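Local coordinates for dihydrodipicolinate synthase (Oceanobacillus iheyensis HTE831, PDB 3D0C), which probably catalyses the condensation of pyruvate with aspartate semialdehyde to 4-hydroxy-tetrahydrodipicolinate, an early step of lysine biosynthesis, at residues A[200-205]-A[237-242]; A[249-254]-A[291-296]; A[140-145]-A[161-166]. The protein carries 1 engineered substitution. All blocks are in the same frame, centred on the assembly; numbering follows the deposited sequence.

Contact 1: A[200-205]-A[237-242]; sequences APFFYH and KIWDVW
A proline inside a helix, P201, makes the tightest contact here: its CB lies 3.5 Å from CZ3 of W239. P201 is directed toward helix 235-257, and its CB and CG touch three partners. CB also meets CG2 of I238 at 4.0 Å, while CG reaches CD1 of W242 at 3.8 Å, the proline and the indole standing roughly perpendicular. Helix 196-206 is kinked at this point, because the N atoms of P201 and F202 make no bond to the turn before.

Next to the proline, F202 completes an aromatic cluster with W239 and W242. Its ring meets W239 obliquely, CE1 against CH2 at 3.7 Å, with the planes 36° apart. Toward W242 it turns its edge instead, in an offset edge-to-face pair with the five-membered ring, the planes at 83° and the centroids 5.8 Å apart. With CG anti to the backbone N in W242 but beside it in W239, the two indoles of one helix come together, CE3 of W239 above one W242 face, toward its rim.

In the TIM-barrel fold, this joins the helix between the last two barrel strands, 190-193 and 210-213, to the long helix 235-257 that follows the barrel. The two segments run roughly antiparallel, at 148°, their axes 11.1 Å apart. The indole NE1 of W242 donates a hydrogen bond to the carbonyl O of K198, one turn before F202, where the helix lacks the bond from F202 N. I238 also packs against A229 and L230 of helix 220-232.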
loop_
_atom_site.group_PDB
_atom_site.type_symbol
_atom_site.label_atom_id
_atom_site.label_comp_id
_atom_site.label_asym_id
_atom_site.label_seq_id
_atom_site.Cartn_x
_atom_site.Cartn_y
_atom_site.Cartn_z
ATOM N N ALA A 200 13.233 18.470 -8.243
ATOM C CA ALA A 200 13.730 18.486 -9.614
ATOM C C ALA A 200 15.122 19.095 -9.834
ATOM O O ALA A 200 15.963 18.494 -10.508
ATOM C CB ALA A 200 12.708 19.173 -10.527
ATOM N N PRO A 201 15.384 20.294 -9.281
ATOM C CA PRO A 201 16.689 20.945 -9.449
ATOM C C PRO A 201 17.852 20.085 -8.988
ATOM O O PRO A 201 18.871 19.986 -9.667
ATOM C CB PRO A 201 16.556 22.214 -8.611
ATOM C CG PRO A 201 15.108 22.524 -8.707
ATOM C CD PRO A 201 14.481 21.158 -8.504
ATOM N N PHE A 202 17.694 19.451 -7.835
ATOM C CA PHE A 202 18.768 18.625 -7.302
ATOM C C PHE A 202 18.938 17.340 -8.093
ATOM O O PHE A 202 20.066 16.907 -8.341
ATOM C CB PHE A 202 18.508 18.336 -5.825
ATOM C CG PHE A 202 18.332 19.578 -5.012
ATOM C CD1 PHE A 202 19.422 20.393 -4.717
ATOM C CD2 PHE A 202 17.062 19.994 -4.632
ATOM C CE1 PHE A 202 19.249 21.608 -4.066
ATOM C CE2 PHE A 202 16.878 21.207 -3.981
ATOM C CZ PHE A 202 17.977 22.017 -3.698
ATOM N N PHE A 203 17.821 16.741 -8.500
ATOM C CA PHE A 203 17.869 15.510 -9.282
ATOM C C PHE A 203 18.503 15.771 -10.638
ATOM O O PHE A 203 19.237 14.925 -11.159
ATOM C CB PHE A 203 16.465 14.949 -9.495
ATOM C CG PHE A 203 16.007 14.022 -8.404
ATOM C CD1 PHE A 203 15.942 14.456 -7.082
ATOM C CD2 PHE A 203 15.629 12.719 -8.700
ATOM C CE1 PHE A 203 15.507 13.598 -6.070
ATOM C CE2 PHE A 203 15.194 11.857 -7.699
ATOM C CZ PHE A 203 15.130 12.296 -6.380
ATOM N N TYR A 204 18.202 16.938 -11.206
ATOM C CA TYR A 204 18.727 17.331 -12.511
ATOM C C TYR A 204 20.231 17.492 -12.471
ATOM O O TYR A 204 20.939 17.044 -13.375
ATOM C CB TYR A 204 18.095 18.644 -12.981
ATOM C CG TYR A 204 16.993 18.449 -13.987
ATOM C CD1 TYR A 204 15.781 17.870 -13.613
ATOM C CD2 TYR A 204 17.167 18.818 -15.321
ATOM C CE1 TYR A 204 14.764 17.662 -14.542
ATOM C CE2 TYR A 204 16.158 18.615 -16.262
ATOM C CZ TYR A 204 14.958 18.036 -15.864
ATOM O OH TYR A 204 13.947 17.825 -16.772
ATOM N N HIS A 205 20.721 18.142 -11.424
ATOM C CA HIS A 205 22.155 18.322 -11.284
ATOM C C HIS A 205 22.812 16.947 -11.207
ATOM O O HIS A 205 23.953 16.774 -11.640
ATOM C CB HIS A 205 22.481 19.124 -10.023
ATOM C CG HIS A 205 23.945 19.200 -9.727
ATOM N ND1 HIS A 205 24.839 19.855 -10.550
ATOM C CD2 HIS A 205 24.682 18.668 -8.725
ATOM C CE1 HIS A 205 26.058 19.718 -10.069
ATOM N NE2 HIS A 205 25.994 19.000 -8.961
ATOM N N LYS A 237 17.440 31.531 -12.433
ATOM C CA LYS A 237 16.023 31.345 -12.694
ATOM C C LYS A 237 15.534 30.033 -12.063
ATOM O O LYS A 237 14.419 29.959 -11.539
ATOM C CB LYS A 237 15.760 31.346 -14.204
ATOM C CG LYS A 237 14.286 31.257 -14.565
ATOM C CD LYS A 237 13.494 32.403 -13.946
ATOM C CE LYS A 237 11.992 32.225 -14.137
ATOM N NZ LYS A 237 11.594 32.218 -15.569
ATOM N N ILE A 238 16.374 29.004 -12.109
ATOM C CA ILE A 238 16.026 27.709 -11.533
ATOM C C ILE A 238 15.628 27.882 -10.069
ATOM O O ILE A 238 14.547 27.464 -9.645
ATOM C CB ILE A 238 17.217 26.736 -11.619
ATOM C CG1 ILE A 238 17.471 26.350 -13.078
ATOM C CG2 ILE A 238 16.947 25.511 -10.762
ATOM C CD1 ILE A 238 18.715 25.491 -13.289
ATOM N N TRP A 239 16.515 28.510 -9.302
ATOM C CA TRP A 239 16.279 28.757 -7.886
ATOM C C TRP A 239 15.086 29.684 -7.642
ATOM O O TRP A 239 14.358 29.504 -6.669
ATOM C CB TRP A 239 17.534 29.358 -7.240
ATOM C CG TRP A 239 18.704 28.420 -7.170
ATOM C CD1 TRP A 239 20.027 28.753 -7.271
ATOM C CD2 TRP A 239 18.664 27.001 -6.954
ATOM N NE1 TRP A 239 20.813 27.632 -7.131
ATOM C CE2 TRP A 239 20.002 26.543 -6.932
ATOM C CE3 TRP A 239 17.630 26.074 -6.768
ATOM C CZ2 TRP A 239 20.332 25.197 -6.742
ATOM C CZ3 TRP A 239 17.958 24.738 -6.578
ATOM C CH2 TRP A 239 19.298 24.313 -6.564
ATOM N N ASP A 240 14.886 30.681 -8.500
ATOM C CA ASP A 240 13.754 31.598 -8.322
ATOM C C ASP A 240 12.410 30.875 -8.513
ATOM O O ASP A 240 11.494 31.044 -7.706
ATOM C CB ASP A 240 13.842 32.771 -9.308
ATOM C CG ASP A 240 14.851 33.834 -8.880
ATOM O OD1 ASP A 240 15.316 33.826 -7.715
ATOM O OD2 ASP A 240 15.177 34.694 -9.722
ATOM N N VAL A 241 12.287 30.079 -9.574
ATOM C CA VAL A 241 11.028 29.364 -9.817
ATOM C C VAL A 241 10.814 28.342 -8.714
ATOM O O VAL A 241 9.690 28.144 -8.243
ATOM C CB VAL A 241 11.015 28.623 -11.178
ATOM C CG1 VAL A 241 9.656 27.937 -11.392
ATOM C CG2 VAL A 241 11.287 29.605 -12.306
ATOM N N TRP A 242 11.914 27.713 -8.309
ATOM C CA TRP A 242 11.924 26.705 -7.256
ATOM C C TRP A 242 11.360 27.268 -5.955
ATOM O O TRP A 242 10.465 26.673 -5.353
ATOM C CB TRP A 242 13.362 26.216 -7.040
ATOM C CG TRP A 242 13.567 25.326 -5.861
ATOM C CD1 TRP A 242 13.193 24.018 -5.736
ATOM C CD2 TRP A 242 14.229 25.671 -4.643
ATOM N NE1 TRP A 242 13.586 23.527 -4.515
ATOM C CE2 TRP A 242 14.226 24.522 -3.823
ATOM C CE3 TRP A 242 14.830 26.842 -4.163
ATOM C CZ2 TRP A 242 14.799 24.510 -2.550
ATOM C CZ3 TRP A 242 15.400 26.829 -2.896
ATOM C CH2 TRP A 242 15.379 25.669 -2.105
#

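Contact 2: A[249-254]-A[291-296]; sequences EDLRAK and LELEEL
L251 reaches across from helix 235-257 and packs with both of its methyl groups against helix 287-303. Its CB leaves the backbone toward that helix, and CG stands anti to the carbonyl carbon, beside the backbone N (chi1 -81°). From CG the two methyls take different partners. CD1 lies against the backbone at L293, 3.9 Å from its CA, and also touches CD1 of L293 and CD2 of L296, each at 4.1 Å. L251 and L296 lie alongside, pointing opposite ways. CD2 takes the neighbouring side: it is 3.9 Å from CB of E292 and 3.7 Å from OE1 of the same residue, so one methyl packs against both the root and the carboxylate of a glutamate. An alanine here would probably take from L293 and L296 the methyl they pack on and open a gap between the helices, since every contact just described belongs to CD1 or CD2.

One turn on, K254 brings charge to the rim. Its NZ stands 4.1 Å from OE2 of E292, beyond salt-bridge distance, and the two side chains are roughly perpendicular. The lysine has its salt bridge with D289 instead, at the start of helix 287-303, so E292 probably adds only a longer-range attraction.

The two segments run nearly antiparallel, at 168°, with axes 11.0 Å apart. This is helix-to-helix packing in the C-terminal part that follows the barrel, away from the predicted active-site residues. Helix 260-270 takes part as well: L251 also touches I263, while L296 packs against P247 and F248, farther back along helix 235-257.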
loop_
_atom_site.group_PDB
_atom_site.type_symbol
_atom_site.label_atom_id
_atom_site.label_comp_id
_atom_site.label_asym_id
_atom_site.label_seq_id
_atom_site.Cartn_x
_atom_site.Cartn_y
_atom_site.Cartn_z
ATOM N N GLU A 249 4.210 22.657 -2.906
ATOM C CA GLU A 249 4.602 21.277 -2.678
ATOM C C GLU A 249 4.678 20.982 -1.191
ATOM O O GLU A 249 4.353 19.879 -0.762
ATOM C CB GLU A 249 5.937 20.985 -3.371
ATOM C CG GLU A 249 5.838 21.085 -4.888
ATOM C CD GLU A 249 4.891 20.045 -5.483
ATOM O OE1 GLU A 249 5.254 18.853 -5.511
ATOM O OE2 GLU A 249 3.781 20.417 -5.915
ATOM N N ASP A 250 5.087 21.961 -0.392
ATOM C CA ASP A 250 5.147 21.727 1.047
ATOM C C ASP A 250 3.738 21.535 1.617
ATOM O O ASP A 250 3.526 20.696 2.492
ATOM C CB ASP A 250 5.874 22.871 1.763
ATOM C CG ASP A 250 7.383 22.786 1.600
ATOM O OD1 ASP A 250 7.886 21.696 1.238
ATOM O OD2 ASP A 250 8.069 23.796 1.842
ATOM N N LEU A 251 2.773 22.306 1.128
ATOM C CA LEU A 251 1.400 22.143 1.606
ATOM C C LEU A 251 0.913 20.738 1.269
ATOM O O LEU A 251 0.258 20.087 2.083
ATOM C CB LEU A 251 0.460 23.157 0.950
ATOM C CG LEU A 251 0.438 24.570 1.543
ATOM C CD1 LEU A 251 -0.409 25.499 0.668
ATOM C CD2 LEU A 251 -0.120 24.504 2.956
ATOM N N ARG A 252 1.240 20.269 0.073
ATOM C CA ARG A 252 0.805 18.942 -0.359
ATOM C C ARG A 252 1.406 17.843 0.501
ATOM O O ARG A 252 0.780 16.803 0.727
ATOM C CB ARG A 252 1.196 18.697 -1.817
ATOM C CG ARG A 252 0.554 19.646 -2.812
ATOM C CD ARG A 252 1.025 19.347 -4.224
ATOM N NE ARG A 252 0.592 18.028 -4.682
ATOM C CZ ARG A 252 1.146 17.377 -5.699
ATOM N NH1 ARG A 252 2.162 17.919 -6.360
ATOM N NH2 ARG A 252 0.683 16.190 -6.062
ATOM N N ALA A 253 2.619 18.082 0.989
ATOM C CA ALA A 253 3.315 17.088 1.789
ATOM C C ALA A 253 2.890 17.021 3.259
ATOM O O ALA A 253 3.243 16.073 3.954
ATOM C CB ALA A 253 4.832 17.313 1.679
ATOM N N LYS A 254 2.123 17.999 3.735
ATOM C CA LYS A 254 1.691 17.992 5.136
ATOM C C LYS A 254 0.880 16.753 5.505
ATOM O O LYS A 254 0.199 16.166 4.663
ATOM C CB LYS A 254 0.851 19.229 5.465
ATOM C CG LYS A 254 1.571 20.559 5.334
ATOM C CD LYS A 254 0.754 21.680 5.984
ATOM C CE LYS A 254 0.681 21.508 7.503
ATOM N NZ LYS A 254 -0.123 22.563 8.186
ATOM N N LEU A 291 -6.773 28.021 4.704
ATOM C CA LEU A 291 -6.363 29.421 4.767
ATOM C C LEU A 291 -4.961 29.597 4.179
ATOM O O LEU A 291 -4.706 30.529 3.410
ATOM C CB LEU A 291 -6.389 29.897 6.224
ATOM C CG LEU A 291 -5.929 31.328 6.516
ATOM C CD1 LEU A 291 -6.712 32.317 5.655
ATOM C CD2 LEU A 291 -6.118 31.620 8.002
ATOM N N GLU A 292 -4.056 28.688 4.527
ATOM C CA GLU A 292 -2.690 28.762 4.018
ATOM C C GLU A 292 -2.664 28.684 2.500
ATOM O O GLU A 292 -1.886 29.386 1.849
ATOM C CB GLU A 292 -1.828 27.644 4.606
ATOM C CG GLU A 292 -1.207 27.992 5.945
ATOM C CD GLU A 292 -0.006 27.119 6.276
ATOM O OE1 GLU A 292 0.906 27.010 5.423
ATOM O OE2 GLU A 292 0.028 26.555 7.391
ATOM N N LEU A 293 -3.516 27.834 1.935
ATOM C CA LEU A 293 -3.571 27.689 0.489
ATOM C C LEU A 293 -4.114 28.959 -0.156
ATOM O O LEU A 293 -3.582 29.439 -1.162
ATOM C CB LEU A 293 -4.456 26.497 0.113
ATOM C CG LEU A 293 -4.678 26.290 -1.386
ATOM C CD1 LEU A 293 -3.344 26.136 -2.108
ATOM C CD2 LEU A 293 -5.541 25.065 -1.591
ATOM N N GLU A 294 -5.181 29.499 0.426
ATOM C CA GLU A 294 -5.792 30.716 -0.100
ATOM C C GLU A 294 -4.775 31.858 -0.124
ATOM O O GLU A 294 -4.710 32.624 -1.089
ATOM C CB GLU A 294 -7.017 31.103 0.742
ATOM C CG GLU A 294 -8.106 30.028 0.788
ATOM C CD GLU A 294 -9.301 30.425 1.645
ATOM O OE1 GLU A 294 -9.153 31.318 2.510
ATOM O OE2 GLU A 294 -10.388 29.834 1.462
ATOM N N GLU A 295 -3.980 31.962 0.933
ATOM C CA GLU A 295 -2.965 33.007 1.022
ATOM C C GLU A 295 -1.875 32.817 -0.032
ATOM O O GLU A 295 -1.378 33.792 -0.599
ATOM C CB GLU A 295 -2.326 33.013 2.410
ATOM C CG GLU A 295 -3.317 33.179 3.555
ATOM C CD GLU A 295 -2.632 33.352 4.901
ATOM O OE1 GLU A 295 -1.854 32.455 5.298
ATOM O OE2 GLU A 295 -2.870 34.386 5.563
ATOM N N LEU A 296 -1.490 31.564 -0.283
ATOM C CA LEU A 296 -0.469 31.283 -1.284
ATOM C C LEU A 296 -0.967 31.726 -2.653
ATOM O O LEU A 296 -0.228 32.338 -3.424
ATOM C CB LEU A 296 -0.131 29.785 -1.321
ATOM C CG LEU A 296 0.749 29.321 -2.492
ATOM C CD1 LEU A 296 2.044 30.120 -2.531
ATOM C CD2 LEU A 296 1.047 27.834 -2.341
#

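Contact 3: A[140-145]-A[161-166]; sequences SIIYFK and DKLVGI
I142 and L163 meet nearly perpendicular on the face of the sheet they share with I166, CD1 of I142 lying 3.8 Å from CD1 of L163. L163 has CG anti to its backbone N (chi1 179°), and its CD1 also comes against the carbonyl O of S140. Farther up the strand, CD1 of I166 reaches CB of I142 at 3.9 Å, and CG2 of I166 meets CB of F144. Helix 152-157 covers this layer, with L157 on I142 and L163, and I154 on F144 and I166.

I141 points to the other face, where its CG2 lies 3.4 Å from the carbonyl O of G165. With no side chain at G165, CG1 of I141 can approach its CA to 4.0 Å; a CB there would be tight against CG1.

Strands 140-144 and 163-168 are parallel neighbours in the barrel, joined through helix 152-157 in a beta-alpha-beta crossover. S140 is gripped at both ends: its N gives K162 O a nearly straight bond (2.7 Å, 167°), and its O accepts from V164 N. I142 N bonds to G165 O at 3.1 Å.

I142 and F144, flanking the predicted proton donor/acceptor Y143, are backbone-bonded to K167, the predicted Schiff-base lysine, consistent with holding Y143 and K167 on adjacent strands. S140 O being taken by V164 N, G165 N is buried without a partner in the model.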
loop_
_atom_site.group_PDB
_atom_site.type_symbol
_atom_site.label_atom_id
_atom_site.label_comp_id
_atom_site.label_asym_id
_atom_site.label_seq_id
_atom_site.Cartn_x
_atom_site.Cartn_y
_atom_site.Cartn_z
ATOM N N SER A 140 7.517 -0.229 -20.102
ATOM C CA SER A 140 7.151 0.077 -18.740
ATOM C C SER A 140 8.115 1.046 -18.095
ATOM O O SER A 140 9.283 1.155 -18.445
ATOM C CB SER A 140 7.179 -1.182 -17.865
ATOM O OG SER A 140 6.208 -2.124 -18.258
ATOM N N ILE A 141 7.585 1.746 -17.115
ATOM C CA ILE A 141 8.375 2.630 -16.281
ATOM C C ILE A 141 8.072 2.153 -14.856
ATOM O O ILE A 141 6.953 1.670 -14.594
ATOM C CB ILE A 141 7.947 4.088 -16.425
ATOM C CG1 ILE A 141 8.341 4.615 -17.807
ATOM C CG2 ILE A 141 8.613 4.939 -15.344
ATOM C CD1 ILE A 141 7.756 5.975 -18.106
ATOM N N ILE A 142 9.076 2.245 -13.971
ATOM C CA ILE A 142 8.918 1.849 -12.568
ATOM C C ILE A 142 8.983 3.037 -11.609
ATOM O O ILE A 142 9.908 3.851 -11.668
ATOM C CB ILE A 142 9.988 0.829 -12.127
ATOM C CG1 ILE A 142 9.778 -0.466 -12.908
ATOM C CG2 ILE A 142 9.925 0.550 -10.607
ATOM C CD1 ILE A 142 10.875 -1.507 -12.859
ATOM N N TYR A 143 7.952 3.143 -10.766
ATOM C CA TYR A 143 7.877 4.168 -9.735
ATOM C C TYR A 143 8.581 3.526 -8.541
ATOM O O TYR A 143 8.025 2.664 -7.855
ATOM C CB TYR A 143 6.422 4.483 -9.405
ATOM C CG TYR A 143 6.266 5.582 -8.375
ATOM C CD1 TYR A 143 6.851 6.840 -8.556
ATOM C CD2 TYR A 143 5.493 5.380 -7.238
ATOM C CE1 TYR A 143 6.656 7.877 -7.615
ATOM C CE2 TYR A 143 5.293 6.395 -6.305
ATOM C CZ TYR A 143 5.869 7.636 -6.493
ATOM O OH TYR A 143 5.621 8.612 -5.553
ATOM N N PHE A 144 9.818 3.956 -8.327
ATOM C CA PHE A 144 10.691 3.442 -7.270
ATOM C C PHE A 144 10.767 4.396 -6.073
ATOM O O PHE A 144 11.446 5.425 -6.127
ATOM C CB PHE A 144 12.093 3.247 -7.861
ATOM C CG PHE A 144 12.938 2.255 -7.124
ATOM C CD1 PHE A 144 12.767 0.893 -7.327
ATOM C CD2 PHE A 144 13.921 2.685 -6.235
ATOM C CE1 PHE A 144 13.562 -0.035 -6.656
ATOM C CE2 PHE A 144 14.722 1.769 -5.557
ATOM C CZ PHE A 144 14.541 0.403 -5.770
ATOM N N LYS A 145 10.105 4.040 -4.975
ATOM C CA LYS A 145 10.083 4.917 -3.812
ATOM C C LYS A 145 10.375 4.273 -2.457
ATOM O O LYS A 145 10.312 4.951 -1.432
ATOM C CB LYS A 145 8.718 5.600 -3.734
ATOM C CG LYS A 145 7.604 4.640 -3.346
ATOM C CD LYS A 145 6.226 5.273 -3.487
ATOM C CE LYS A 145 6.082 6.529 -2.643
ATOM N NZ LYS A 145 4.813 7.256 -2.955
ATOM N N ASP A 161 14.745 -4.346 -22.586
ATOM C CA ASP A 161 14.328 -3.382 -23.594
ATOM C C ASP A 161 13.049 -2.640 -23.210
ATOM O O ASP A 161 12.957 -1.420 -23.384
ATOM C CB ASP A 161 14.120 -4.083 -24.937
ATOM C CG ASP A 161 15.415 -4.267 -25.700
ATOM O OD1 ASP A 161 16.090 -3.244 -25.949
ATOM O OD2 ASP A 161 15.763 -5.420 -26.046
ATOM N N LYS A 162 12.072 -3.366 -22.673
ATOM C CA LYS A 162 10.799 -2.752 -22.302
ATOM C C LYS A 162 10.872 -1.781 -21.128
ATOM O O LYS A 162 9.997 -0.922 -20.996
ATOM C CB LYS A 162 9.753 -3.829 -22.005
ATOM C CG LYS A 162 9.381 -4.668 -23.215
ATOM C CD LYS A 162 8.367 -5.730 -22.830
ATOM C CE LYS A 162 8.125 -6.682 -23.982
ATOM N NZ LYS A 162 7.014 -7.638 -23.723
ATOM N N LEU A 163 11.877 -1.916 -20.266
ATOM C CA LEU A 163 12.001 -0.985 -19.147
ATOM C C LEU A 163 12.692 0.252 -19.717
ATOM O O LEU A 163 13.908 0.266 -19.882
ATOM C CB LEU A 163 12.837 -1.588 -18.019
ATOM C CG LEU A 163 13.049 -0.675 -16.808
ATOM C CD1 LEU A 163 11.698 -0.181 -16.308
ATOM C CD2 LEU A 163 13.780 -1.425 -15.702
ATOM N N VAL A 164 11.907 1.289 -20.003
ATOM C CA VAL A 164 12.417 2.518 -20.604
ATOM C C VAL A 164 12.550 3.721 -19.673
ATOM O O VAL A 164 12.957 4.807 -20.102
ATOM C CB VAL A 164 11.526 2.940 -21.781
ATOM C CG1 VAL A 164 11.566 1.871 -22.872
ATOM C CG2 VAL A 164 10.102 3.148 -21.299
ATOM N N GLY A 165 12.195 3.541 -18.407
ATOM C CA GLY A 165 12.317 4.640 -17.471
ATOM C C GLY A 165 12.109 4.277 -16.014
ATOM O O GLY A 165 11.496 3.256 -15.695
ATOM N N ILE A 166 12.646 5.112 -15.135
ATOM C CA ILE A 166 12.492 4.940 -13.696
ATOM C C ILE A 166 12.077 6.281 -13.112
ATOM O O ILE A 166 12.788 7.276 -13.273
ATOM C CB ILE A 166 13.809 4.551 -12.977
ATOM C CG1 ILE A 166 14.390 3.258 -13.553
ATOM C CG2 ILE A 166 13.532 4.357 -11.487
ATOM C CD1 ILE A 166 13.534 2.032 -13.294
#

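Going from the N terminus, contact 3 closes first: 140-145 and 161-166 join two neighbouring wall strands, the loop between them carrying helix 152-157 on the outside. Contact 1 opens later, on helix 196-206, passes through strand 210-213 and helix 220-232, and closes on the first turns of helix 235-257. Contact 2 starts farther along that same helix and closes on helix 287-303 after taking in helix 260-270. The three loops follow in series, none nested or crossed. Contacts 1 and 2, their centres about 20 Å apart, use helix 235-257 to tie an outer barrel helix to the C-terminal helices. Contacts 2 and 3 lie on opposite sides of the chain's centre.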